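Local coordinates for class I phosphodiesterase PDEB1 (Leishmania major, PDB 2R8Q), which belongs to the class I phosphodiesterase family, with an all-helical catalytic domain that holds zinc and magnesium ions and has 3-isobutyl-1-methylxanthine in its pocket, at residues A[172-177]-A[210-215]; A[221-226]-A[318-323]; A[260-265]-A[337-342]; A[274-279]-A[291-296]. One frame throughout, in Å; residues are numbered along the deposited sequence.

Contact 1 (A[172-177]-A[210-215]); sequences LEVHHC and CVLATD
Glu173 reaches from helix 171-184 across the turn that follows helix 197-212 and touches Val211, Leu212, Thr214 and Asp215. Its chain bends at chi2 (72°), which swings CD over the Asp215 side chain, 3.6 Å from Asp215 CB. The two carboxylates lie stacked in almost parallel planes, Glu173 OE1 3.9 Å from Asp215 OD2; Asn149 bonds to OE1 of Glu173 and Ser170 to OD2 of Asp215, which probably offsets the repulsion between these like charges. A water bridges the segments, donating to Glu173 OE2 and to the backbone O of Thr214. Nearer the backbone, Glu173 CG rests 3.6 Å from Val211 O, a carbonyl that accepts from both the N and OG1 of Thr214. Val174 meets the neighbouring helix through CG2, 4.0 Å from Leu212 CD2, and His176 lays its CB against Val211 CG1 while its ND1 is bonded to Leu142 O. Cys177 finishes the interface with SG, which sits 3.6 Å from Val211 CB and touches Leu212 CD2. On this apolar side, Leu162, Ala165 and Ser166 of the second subunit pack against Cys177, Leu212 and Val174, so the contact borders the dimer interface. At the other end the Glu173 side chain comes within about 4 Å of the magnesium ion, while His176 and Thr214 touch the zinc ligands Asp141 and Asp254, consistent with a layer behind the metal site of the helical phosphodiesterase fold.

Contact 2 (A[221-226]-A[318-323]); sequences DALSRF and FRDIVG
Phe226 and Ile321 carry the close packing between helix 219-232 and helix 302-324, two nearly parallel members of the helical phosphodiesterase bundle. The local axes stay 11.0 Å apart and are inclined at 22°, a separation spanned mainly by the Phe226 ring. CG of Phe226 stands anti to the backbone N (chi1 170°), which points it toward helix 302-324; the ring beyond it meets Ile321. There Phe226 CE2 comes within 3.4 Å of Ile321 CA, and the CG2 methyl of Ile321 lies over one ring face in a CH-pi contact, 4.0 Å from the centroid and displaced toward the rim. The carbonyl O of Asp320 approaches the edge of the same ring. Thr248 of helix 239-254 touches both Phe226 and Ile321, and Asn324 and Leu325 also pack against Phe226.

The other half is looser and partly exposed. Leu223, which also touches Phe317, crosses Asp320 at about a right angle, and no hydrogen bond joins the two segments. Leu223 CD1 faces Asp320 CB at 4.1 Å, and the second methyl, Leu223 CD2, is 4.0 Å from Asp320 OD2.

Contact 3 (A[260-265]-A[337-342]); sequences KPFETS and NSNRAK
Asn339 of helix 330-348 meets Lys260 and Phe262 at the start of helix 262-285, where Pro261 takes the N-cap position, on the periphery of the helical phosphodiesterase fold. Asn339 uses both ends of its amide. Its ND2 donates an almost straight bond to Lys260 O, 2.9 Å long with an N-H...O angle of 169°, and the same nitrogen bonds to Val258 O; two carbonyls of the incoming loop, two residues apart, are thereby tied to one side chain. OD1 is turned to Phe262, 3.4 Å from its CA and at the edge of its ring, close to the ring plane. ND2 also lies 4.0 Å from Ser265 CB, while the Ser265 hydroxyl is bonded to Asn257 O.

One turn later, Lys342 slides past the Phe262 side chain in the opposite direction. Its CB sits over one face of the ring, 3.9 Å from the centroid, offset toward the rim, and the extended chain continues until CD is 3.6 Å from Phe262 CG. Trp343 also meets this ring. At the solvent end a water accepts from Phe262 N at 2.9 Å and, weakly, from Lys342 NZ at 3.3 Å.

Contact 4 (A[274-279]-A[291-296]); sequences EEFYRQ and LPMFDR. With IBM (3-isobutyl-1-methylxanthine), chain E.
Phe276 and Met293 meet in the wall of the pocket occupied by 3-isobutyl-1-methylxanthine, where helix 262-285 faces the loop that probably corresponds to the M-loop. Phe276 CE2 lies 3.7 Å from C8 of the ligand, which sits at the edge of the ring, and Met293 SD is 3.9 Å from the same atom. The sulfur and ring also touch obliquely, SD to CE2 at 3.6 Å, as a Met-aromatic contact. The ligand is hydrogen-bonded to Gln306.

Behind this first shell, Phe294 backs the Phe276 ring on one face, its CE2 3.6 Å from Phe276 CD1, with the planes inclined at 31°. Gln279 lays its amide obliquely against Phe294, while its OE1 is bonded to Asn148 and its NE2 to Glu283.

Farther out, Arg296 CA stands over the centre of the Tyr277 ring, 3.7 Å from the centroid, and its guanidinium lies over Tyr277 CB. The guanidinium forms an end-on salt bridge with Glu274, NH1 on the syn lone pair of OE1 and NH2 on the syn side of OE2 but out of the carboxylate plane; Asp281 takes NH2 as well. Glu274 OE2 is shared: Arg278 NE reaches its anti lone pair at 2.8 Å.

Contact 1 is the most deeply buried of the four, beside the metal centre and the second subunit, and combines carboxylates with apolar packing and a bridging water. Contact 2, partly buried, is chiefly apolar and relies on one aromatic side chain between two helices. Contacts 3 and 4 lie nearer the surface and use different parts of helix 262-285: its first turn is held by an amide and a lysine chain, whereas its middle joins aromatic and sulfur packing at the ligand to an outer salt-bridge network. Contacts 2 and 3 meet directly, Arg319 NH2 lying 3.1 Å from Asn337 OD1, a probable hydrogen bond between helices 302-324 and 330-348.

Contact 1 (A[172-177]-A[210-215])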
# COMPACT_ATOMS: atom_id res chain seq x y z
N LEU A 172 4.31 1.17 -8.70
CA LEU A 172 5.30 0.26 -8.13
C LEU A 172 6.06 0.80 -6.93
O LEU A 172 6.18 0.12 -5.91
CB LEU A 172 6.30 -0.14 -9.22
CG LEU A 172 5.83 -1.17 -10.24
CD1 LEU A 172 6.69 -1.08 -11.49
CD2 LEU A 172 5.90 -2.55 -9.63
N GLU A 173 6.58 2.02 -7.05
CA GLU A 173 7.38 2.60 -5.98
C GLU A 173 6.67 2.74 -4.63
O GLU A 173 7.27 2.50 -3.58
CB GLU A 173 7.97 3.94 -6.44
CG GLU A 173 8.98 3.81 -7.60
CD GLU A 173 8.34 3.47 -8.94
OE1 GLU A 173 7.14 3.78 -9.12
OE2 GLU A 173 9.03 2.92 -9.83
N VAL A 174 5.39 3.10 -4.63
CA VAL A 174 4.67 3.20 -3.37
C VAL A 174 4.53 1.79 -2.79
O VAL A 174 4.65 1.59 -1.58
CB VAL A 174 3.28 3.83 -3.56
CG1 VAL A 174 2.47 3.76 -2.26
CG2 VAL A 174 3.43 5.29 -3.98
N HIS A 175 4.31 0.81 -3.67
CA HIS A 175 4.18 -0.58 -3.26
C HIS A 175 5.48 -1.05 -2.60
O HIS A 175 5.45 -1.71 -1.56
CB HIS A 175 3.86 -1.46 -4.47
CG HIS A 175 3.67 -2.92 -4.15
ND1 HIS A 175 2.64 -3.37 -3.35
CD2 HIS A 175 4.35 -4.02 -4.55
CE1 HIS A 175 2.70 -4.69 -3.27
NE2 HIS A 175 3.73 -5.11 -3.99
N HIS A 176 6.62 -0.71 -3.20
CA HIS A 176 7.90 -1.13 -2.62
C HIS A 176 8.07 -0.53 -1.22
O HIS A 176 8.56 -1.20 -0.30
CB HIS A 176 9.09 -0.70 -3.50
CG HIS A 176 8.98 -1.09 -4.94
ND1 HIS A 176 8.59 -2.35 -5.36
CD2 HIS A 176 9.28 -0.40 -6.07
CE1 HIS A 176 8.66 -2.41 -6.67
NE2 HIS A 176 9.07 -1.24 -7.13
N CYS A 177 7.67 0.73 -1.06
CA CYS A 177 7.77 1.39 0.24
C CYS A 177 6.90 0.69 1.27
O CYS A 177 7.31 0.48 2.41
CB CYS A 177 7.34 2.86 0.13
SG CYS A 177 8.52 3.93 -0.71
N CYS A 210 13.96 8.19 -1.26
CA CYS A 210 14.85 7.53 -2.20
C CYS A 210 14.14 6.53 -3.09
O CYS A 210 14.37 6.49 -4.30
CB CYS A 210 16.01 6.87 -1.46
SG CYS A 210 17.25 8.06 -0.91
N VAL A 211 13.27 5.71 -2.51
CA VAL A 211 12.54 4.73 -3.31
C VAL A 211 11.61 5.44 -4.30
O VAL A 211 11.55 5.08 -5.47
CB VAL A 211 11.69 3.79 -2.42
CG1 VAL A 211 10.90 2.83 -3.30
CG2 VAL A 211 12.58 3.00 -1.48
N LEU A 212 10.90 6.46 -3.83
CA LEU A 212 9.99 7.17 -4.72
C LEU A 212 10.74 7.86 -5.85
O LEU A 212 10.20 8.03 -6.95
CB LEU A 212 9.16 8.19 -3.93
CG LEU A 212 8.21 7.59 -2.87
CD1 LEU A 212 7.48 8.73 -2.16
CD2 LEU A 212 7.22 6.64 -3.53
N ALA A 213 11.98 8.25 -5.57
CA ALA A 213 12.80 8.93 -6.57
C ALA A 213 13.23 8.02 -7.72
O ALA A 213 13.70 8.51 -8.75
CB ALA A 213 14.03 9.54 -5.92
N THR A 214 13.07 6.71 -7.56
CA THR A 214 13.48 5.78 -8.62
C THR A 214 12.47 5.62 -9.75
O THR A 214 12.74 4.91 -10.72
CB THR A 214 13.81 4.37 -8.07
OG1 THR A 214 12.66 3.82 -7.41
CG2 THR A 214 14.98 4.44 -7.09
N ASP A 215 11.31 6.26 -9.65
CA ASP A 215 10.33 6.18 -10.72
C ASP A 215 10.88 7.00 -11.88
O ASP A 215 11.01 8.22 -11.77
CB ASP A 215 8.98 6.75 -10.28
CG ASP A 215 7.94 6.69 -11.38
OD1 ASP A 215 8.26 6.21 -12.49
OD2 ASP A 215 6.79 7.11 -11.14
O HOH W 1 11.63 2.25 -10.33

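Contact 2 (A[221-226]-A[318-323])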
# COMPACT_ATOMS: atom_id res chain seq x y z
N ASP A 221 12.52 15.79 -14.14
CA ASP A 221 12.37 16.69 -13.00
C ASP A 221 13.48 16.47 -11.98
O ASP A 221 14.03 17.42 -11.42
CB ASP A 221 11.01 16.50 -12.34
CG ASP A 221 10.72 17.53 -11.28
OD1 ASP A 221 10.70 18.73 -11.62
OD2 ASP A 221 10.53 17.15 -10.11
N ALA A 222 13.80 15.20 -11.74
CA ALA A 222 14.84 14.84 -10.78
C ALA A 222 16.18 15.44 -11.19
O ALA A 222 16.93 15.95 -10.36
CB ALA A 222 14.96 13.32 -10.69
N LEU A 223 16.49 15.37 -12.48
CA LEU A 223 17.75 15.92 -12.97
C LEU A 223 17.72 17.44 -12.91
O LEU A 223 18.72 18.08 -12.59
CB LEU A 223 18.03 15.45 -14.40
CG LEU A 223 19.35 15.91 -15.04
CD1 LEU A 223 20.51 15.60 -14.11
CD2 LEU A 223 19.54 15.20 -16.38
N SER A 224 16.56 18.03 -13.21
CA SER A 224 16.39 19.48 -13.18
C SER A 224 16.68 20.02 -11.78
O SER A 224 17.40 21.00 -11.62
CB SER A 224 14.97 19.85 -13.58
OG SER A 224 14.72 21.24 -13.41
N ARG A 225 16.11 19.37 -10.77
CA ARG A 225 16.31 19.80 -9.39
C ARG A 225 17.75 19.59 -8.96
O ARG A 225 18.30 20.41 -8.21
CB ARG A 225 15.33 19.08 -8.46
CG ARG A 225 13.88 19.54 -8.67
CD ARG A 225 12.88 18.90 -7.72
NE ARG A 225 12.72 17.47 -7.96
CZ ARG A 225 13.28 16.52 -7.23
NH1 ARG A 225 14.05 16.85 -6.19
NH2 ARG A 225 13.08 15.24 -7.52
N PHE A 226 18.37 18.51 -9.42
CA PHE A 226 19.77 18.24 -9.08
C PHE A 226 20.65 19.34 -9.67
O PHE A 226 21.58 19.81 -9.03
CB PHE A 226 20.22 16.90 -9.66
CG PHE A 226 21.71 16.67 -9.54
CD1 PHE A 226 22.27 16.25 -8.34
CD2 PHE A 226 22.55 16.94 -10.61
CE1 PHE A 226 23.65 16.10 -8.21
CE2 PHE A 226 23.93 16.79 -10.49
CZ PHE A 226 24.48 16.37 -9.29
N PHE A 318 24.71 10.54 -16.23
CA PHE A 318 25.99 10.40 -15.55
C PHE A 318 26.94 11.55 -15.85
O PHE A 318 27.63 12.05 -14.96
CB PHE A 318 26.66 9.06 -15.90
CG PHE A 318 26.19 7.91 -15.04
CD1 PHE A 318 25.11 7.13 -15.43
CD2 PHE A 318 26.80 7.66 -13.82
CE1 PHE A 318 24.64 6.10 -14.61
CE2 PHE A 318 26.33 6.63 -12.98
CZ PHE A 318 25.25 5.85 -13.38
N ARG A 319 26.98 11.99 -17.11
CA ARG A 319 27.85 13.10 -17.47
C ARG A 319 27.47 14.34 -16.66
O ARG A 319 28.34 15.05 -16.16
CB ARG A 319 27.72 13.38 -18.97
CG ARG A 319 28.22 12.23 -19.83
CD ARG A 319 27.59 12.24 -21.21
NE ARG A 319 27.92 11.02 -21.95
CZ ARG A 319 27.26 10.59 -23.02
NH1 ARG A 319 26.24 11.29 -23.49
NH2 ARG A 319 27.63 9.47 -23.63
N ASP A 320 26.17 14.57 -16.51
CA ASP A 320 25.67 15.72 -15.76
C ASP A 320 25.94 15.66 -14.26
O ASP A 320 26.44 16.62 -13.68
CB ASP A 320 24.17 15.89 -16.01
CG ASP A 320 23.88 16.63 -17.29
OD1 ASP A 320 24.69 16.54 -18.24
OD2 ASP A 320 22.82 17.30 -17.36
N ILE A 321 25.60 14.54 -13.62
CA ILE A 321 25.81 14.46 -12.18
C ILE A 321 27.28 14.38 -11.79
O ILE A 321 27.67 14.90 -10.74
CB ILE A 321 25.03 13.29 -11.55
CG1 ILE A 321 25.60 11.95 -12.02
CG2 ILE A 321 23.55 13.40 -11.92
CD1 ILE A 321 24.95 10.75 -11.34
N VAL A 322 28.09 13.74 -12.62
CA VAL A 322 29.52 13.63 -12.32
C VAL A 322 30.20 14.97 -12.54
O VAL A 322 31.00 15.42 -11.72
CB VAL A 322 30.20 12.55 -13.20
CG1 VAL A 322 31.71 12.62 -13.03
CG2 VAL A 322 29.70 11.17 -12.81
N GLY A 323 29.87 15.62 -13.66
CA GLY A 323 30.48 16.90 -13.96
C GLY A 323 30.06 18.03 -13.04
O GLY A 323 30.83 18.96 -12.81

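Contact 3 (A[260-265]-A[337-342])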
# COMPACT_ATOMS: atom_id res chain seq x y z
N LYS A 260 29.04 -0.27 -16.31
CA LYS A 260 29.88 -1.38 -15.85
C LYS A 260 30.74 -1.92 -16.98
O LYS A 260 30.48 -1.64 -18.16
CB LYS A 260 29.01 -2.51 -15.30
CG LYS A 260 28.12 -2.11 -14.12
CD LYS A 260 28.91 -1.40 -13.03
CE LYS A 260 28.02 -0.99 -11.86
NZ LYS A 260 27.62 -2.16 -11.03
N PRO A 261 31.80 -2.68 -16.65
CA PRO A 261 32.68 -3.25 -17.68
C PRO A 261 31.80 -3.84 -18.78
O PRO A 261 30.80 -4.50 -18.49
CB PRO A 261 33.47 -4.29 -16.91
CG PRO A 261 33.66 -3.61 -15.59
CD PRO A 261 32.28 -3.04 -15.30
N PHE A 262 32.17 -3.61 -20.04
CA PHE A 262 31.35 -4.05 -21.16
C PHE A 262 30.65 -5.40 -21.09
O PHE A 262 29.43 -5.47 -21.27
CB PHE A 262 32.14 -3.99 -22.47
CG PHE A 262 31.27 -4.14 -23.68
CD1 PHE A 262 30.39 -3.12 -24.04
CD2 PHE A 262 31.27 -5.31 -24.42
CE1 PHE A 262 29.52 -3.27 -25.12
CE2 PHE A 262 30.40 -5.48 -25.50
CZ PHE A 262 29.53 -4.45 -25.85
N GLU A 263 31.39 -6.47 -20.85
CA GLU A 263 30.78 -7.79 -20.80
C GLU A 263 29.73 -7.90 -19.71
O GLU A 263 28.70 -8.55 -19.88
CB GLU A 263 31.84 -8.87 -20.62
CG GLU A 263 32.80 -8.98 -21.79
CD GLU A 263 32.08 -9.10 -23.13
OE1 GLU A 263 31.17 -9.95 -23.24
OE2 GLU A 263 32.43 -8.35 -24.06
N THR A 264 29.98 -7.24 -18.58
CA THR A 264 29.04 -7.26 -17.47
C THR A 264 27.82 -6.43 -17.85
O THR A 264 26.68 -6.86 -17.63
CB THR A 264 29.69 -6.69 -16.20
OG1 THR A 264 30.81 -7.51 -15.84
CG2 THR A 264 28.70 -6.65 -15.05
N SER A 265 28.06 -5.26 -18.44
CA SER A 265 26.97 -4.39 -18.87
C SER A 265 26.09 -5.14 -19.87
O SER A 265 24.87 -5.05 -19.83
CB SER A 265 27.54 -3.13 -19.53
OG SER A 265 26.51 -2.24 -19.91
N ASN A 337 31.03 5.85 -21.89
CA ASN A 337 31.47 6.33 -23.19
C ASN A 337 32.18 5.22 -23.97
O ASN A 337 31.96 5.06 -25.17
CB ASN A 337 32.41 7.53 -23.05
CG ASN A 337 31.70 8.76 -22.50
OD1 ASN A 337 30.54 9.01 -22.82
ND2 ASN A 337 32.41 9.54 -21.70
N SER A 338 33.04 4.46 -23.29
CA SER A 338 33.75 3.37 -23.94
C SER A 338 32.77 2.26 -24.30
O SER A 338 32.97 1.55 -25.29
CB SER A 338 34.87 2.83 -23.05
OG SER A 338 34.39 2.35 -21.81
N ASN A 339 31.71 2.10 -23.51
CA ASN A 339 30.72 1.08 -23.81
C ASN A 339 29.92 1.47 -25.05
O ASN A 339 29.64 0.62 -25.90
CB ASN A 339 29.76 0.87 -22.63
CG ASN A 339 30.37 0.02 -21.52
OD1 ASN A 339 31.34 -0.70 -21.75
ND2 ASN A 339 29.79 0.09 -20.33
N ARG A 340 29.54 2.74 -25.16
CA ARG A 340 28.78 3.17 -26.33
C ARG A 340 29.60 2.90 -27.58
O ARG A 340 29.07 2.45 -28.59
CB ARG A 340 28.46 4.67 -26.27
CG ARG A 340 27.52 5.09 -27.41
CD ARG A 340 27.45 6.59 -27.58
NE ARG A 340 26.46 6.97 -28.59
CZ ARG A 340 26.53 6.66 -29.89
NH1 ARG A 340 27.56 5.97 -30.36
NH2 ARG A 340 25.57 7.06 -30.72
N ALA A 341 30.90 3.18 -27.50
CA ALA A 341 31.80 2.97 -28.62
C ALA A 341 31.82 1.49 -29.02
O ALA A 341 31.82 1.17 -30.21
CB ALA A 341 33.21 3.43 -28.27
N LYS A 342 31.83 0.61 -28.03
CA LYS A 342 31.85 -0.82 -28.30
C LYS A 342 30.54 -1.29 -28.93
O LYS A 342 30.54 -2.15 -29.81
CB LYS A 342 32.14 -1.60 -27.02
CG LYS A 342 33.53 -1.33 -26.45
CD LYS A 342 33.81 -2.13 -25.20
CE LYS A 342 35.21 -1.86 -24.68
NZ LYS A 342 35.52 -2.67 -23.47
O HOH W 2 34.60 -2.04 -20.32

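Contact 4 (A[274-279]-A[291-296])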
# COMPACT_ATOMS: atom_id res chain seq x y z
N GLU A 274 15.03 -9.34 -21.86
CA GLU A 274 14.12 -10.46 -21.69
C GLU A 274 12.92 -10.10 -20.82
O GLU A 274 11.81 -10.55 -21.07
CB GLU A 274 14.84 -11.68 -21.11
CG GLU A 274 13.94 -12.90 -20.89
CD GLU A 274 13.16 -13.32 -22.13
OE1 GLU A 274 13.65 -13.12 -23.26
OE2 GLU A 274 12.05 -13.87 -21.97
N GLU A 275 13.14 -9.28 -19.79
CA GLU A 275 12.02 -8.90 -18.94
C GLU A 275 11.04 -8.04 -19.75
O GLU A 275 9.82 -8.22 -19.65
CB GLU A 275 12.48 -8.14 -17.70
CG GLU A 275 11.31 -7.76 -16.79
CD GLU A 275 11.75 -7.33 -15.40
OE1 GLU A 275 12.47 -8.10 -14.73
OE2 GLU A 275 11.36 -6.22 -14.98
N PHE A 276 11.58 -7.12 -20.53
CA PHE A 276 10.76 -6.25 -21.36
C PHE A 276 9.95 -7.08 -22.35
O PHE A 276 8.75 -6.86 -22.53
CB PHE A 276 11.63 -5.25 -22.14
CG PHE A 276 12.12 -4.08 -21.32
CD1 PHE A 276 11.77 -3.93 -19.98
CD2 PHE A 276 12.93 -3.11 -21.90
CE1 PHE A 276 12.22 -2.84 -19.24
CE2 PHE A 276 13.39 -2.02 -21.17
CZ PHE A 276 13.03 -1.88 -19.83
N TYR A 277 10.60 -8.05 -23.00
CA TYR A 277 9.91 -8.90 -23.96
C TYR A 277 8.77 -9.66 -23.30
O TYR A 277 7.72 -9.88 -23.91
CB TYR A 277 10.89 -9.90 -24.60
CG TYR A 277 11.81 -9.31 -25.64
CD1 TYR A 277 12.84 -10.07 -26.18
CD2 TYR A 277 11.66 -8.00 -26.08
CE1 TYR A 277 13.70 -9.55 -27.15
CE2 TYR A 277 12.51 -7.46 -27.05
CZ TYR A 277 13.52 -8.25 -27.58
OH TYR A 277 14.36 -7.72 -28.53
N ARG A 278 8.95 -10.07 -22.05
CA ARG A 278 7.89 -10.80 -21.37
C ARG A 278 6.73 -9.87 -21.07
O ARG A 278 5.57 -10.30 -21.07
CB ARG A 278 8.42 -11.47 -20.10
CG ARG A 278 9.41 -12.58 -20.41
CD ARG A 278 9.80 -13.38 -19.18
NE ARG A 278 10.86 -14.33 -19.50
CZ ARG A 278 11.38 -15.20 -18.64
NH1 ARG A 278 10.92 -15.27 -17.40
NH2 ARG A 278 12.35 -16.02 -19.04
N GLN A 279 7.01 -8.59 -20.81
CA GLN A 279 5.92 -7.65 -20.57
C GLN A 279 5.17 -7.50 -21.88
O GLN A 279 3.94 -7.44 -21.90
CB GLN A 279 6.43 -6.27 -20.13
CG GLN A 279 5.29 -5.26 -20.01
CD GLN A 279 5.72 -3.90 -19.49
OE1 GLN A 279 6.61 -3.80 -18.65
NE2 GLN A 279 5.07 -2.85 -19.97
N LEU A 291 5.07 -1.40 -27.23
CA LEU A 291 6.10 -0.53 -27.78
C LEU A 291 7.24 -1.39 -28.33
O LEU A 291 7.50 -2.48 -27.83
CB LEU A 291 6.61 0.44 -26.71
CG LEU A 291 5.55 1.38 -26.13
CD1 LEU A 291 6.19 2.32 -25.11
CD2 LEU A 291 4.90 2.18 -27.25
N PRO A 292 7.94 -0.90 -29.37
CA PRO A 292 9.05 -1.64 -29.99
C PRO A 292 10.03 -2.29 -29.03
O PRO A 292 10.42 -3.44 -29.21
CB PRO A 292 9.71 -0.57 -30.86
CG PRO A 292 8.57 0.27 -31.28
CD PRO A 292 7.78 0.42 -30.00
N MET A 293 10.42 -1.54 -28.01
CA MET A 293 11.38 -1.99 -27.00
C MET A 293 10.93 -3.24 -26.25
O MET A 293 11.75 -3.97 -25.68
CB MET A 293 11.63 -0.85 -26.01
CG MET A 293 12.69 -1.13 -24.97
SD MET A 293 12.84 0.27 -23.85
CE MET A 293 14.03 1.28 -24.73
N PHE A 294 9.62 -3.51 -26.26
CA PHE A 294 9.07 -4.66 -25.56
C PHE A 294 8.58 -5.75 -26.51
O PHE A 294 8.02 -6.75 -26.07
CB PHE A 294 7.91 -4.23 -24.66
CG PHE A 294 8.27 -3.17 -23.66
CD1 PHE A 294 8.49 -1.86 -24.05
CD2 PHE A 294 8.40 -3.49 -22.31
CE1 PHE A 294 8.84 -0.88 -23.13
CE2 PHE A 294 8.75 -2.52 -21.37
CZ PHE A 294 8.97 -1.21 -21.78
N ASP A 295 8.81 -5.55 -27.80
CA ASP A 295 8.35 -6.50 -28.81
C ASP A 295 9.39 -7.53 -29.21
O ASP A 295 10.33 -7.24 -29.95
CB ASP A 295 7.87 -5.75 -30.05
CG ASP A 295 6.90 -6.57 -30.87
OD1 ASP A 295 7.06 -7.81 -30.91
OD2 ASP A 295 5.99 -5.98 -31.49
N ARG A 296 9.20 -8.75 -28.73
CA ARG A 296 10.09 -9.87 -29.00
C ARG A 296 10.14 -10.21 -30.49
O ARG A 296 11.18 -10.59 -31.03
CB ARG A 296 9.60 -11.09 -28.21
CG ARG A 296 10.47 -12.33 -28.31
CD ARG A 296 9.74 -13.52 -27.71
NE ARG A 296 9.39 -13.32 -26.30
CZ ARG A 296 10.26 -13.31 -25.30
NH1 ARG A 296 11.55 -13.48 -25.55
NH2 ARG A 296 9.85 -13.13 -24.05
N9 IBM E . 15.36 1.13 -19.67
C8 IBM E . 15.38 1.05 -21.04
N7 IBM E . 16.44 0.45 -21.52
C5 IBM E . 17.16 0.10 -20.39
C4 IBM E . 16.52 0.52 -19.24
N3 IBM E . 16.92 0.36 -17.97
C2 IBM E . 18.12 -0.29 -17.82
N1 IBM E . 18.84 -0.75 -18.93
C6 IBM E . 18.37 -0.55 -20.20
O6 IBM E . 19.00 -0.95 -21.17
O2 IBM E . 18.56 -0.48 -16.70
C10 IBM E . 20.11 -1.43 -18.73
C11 IBM E . 16.14 0.83 -16.83
C12 IBM E . 14.83 0.05 -16.76
C13 IBM E . 14.98 -1.19 -15.90
C14 IBM E . 13.70 0.93 -16.24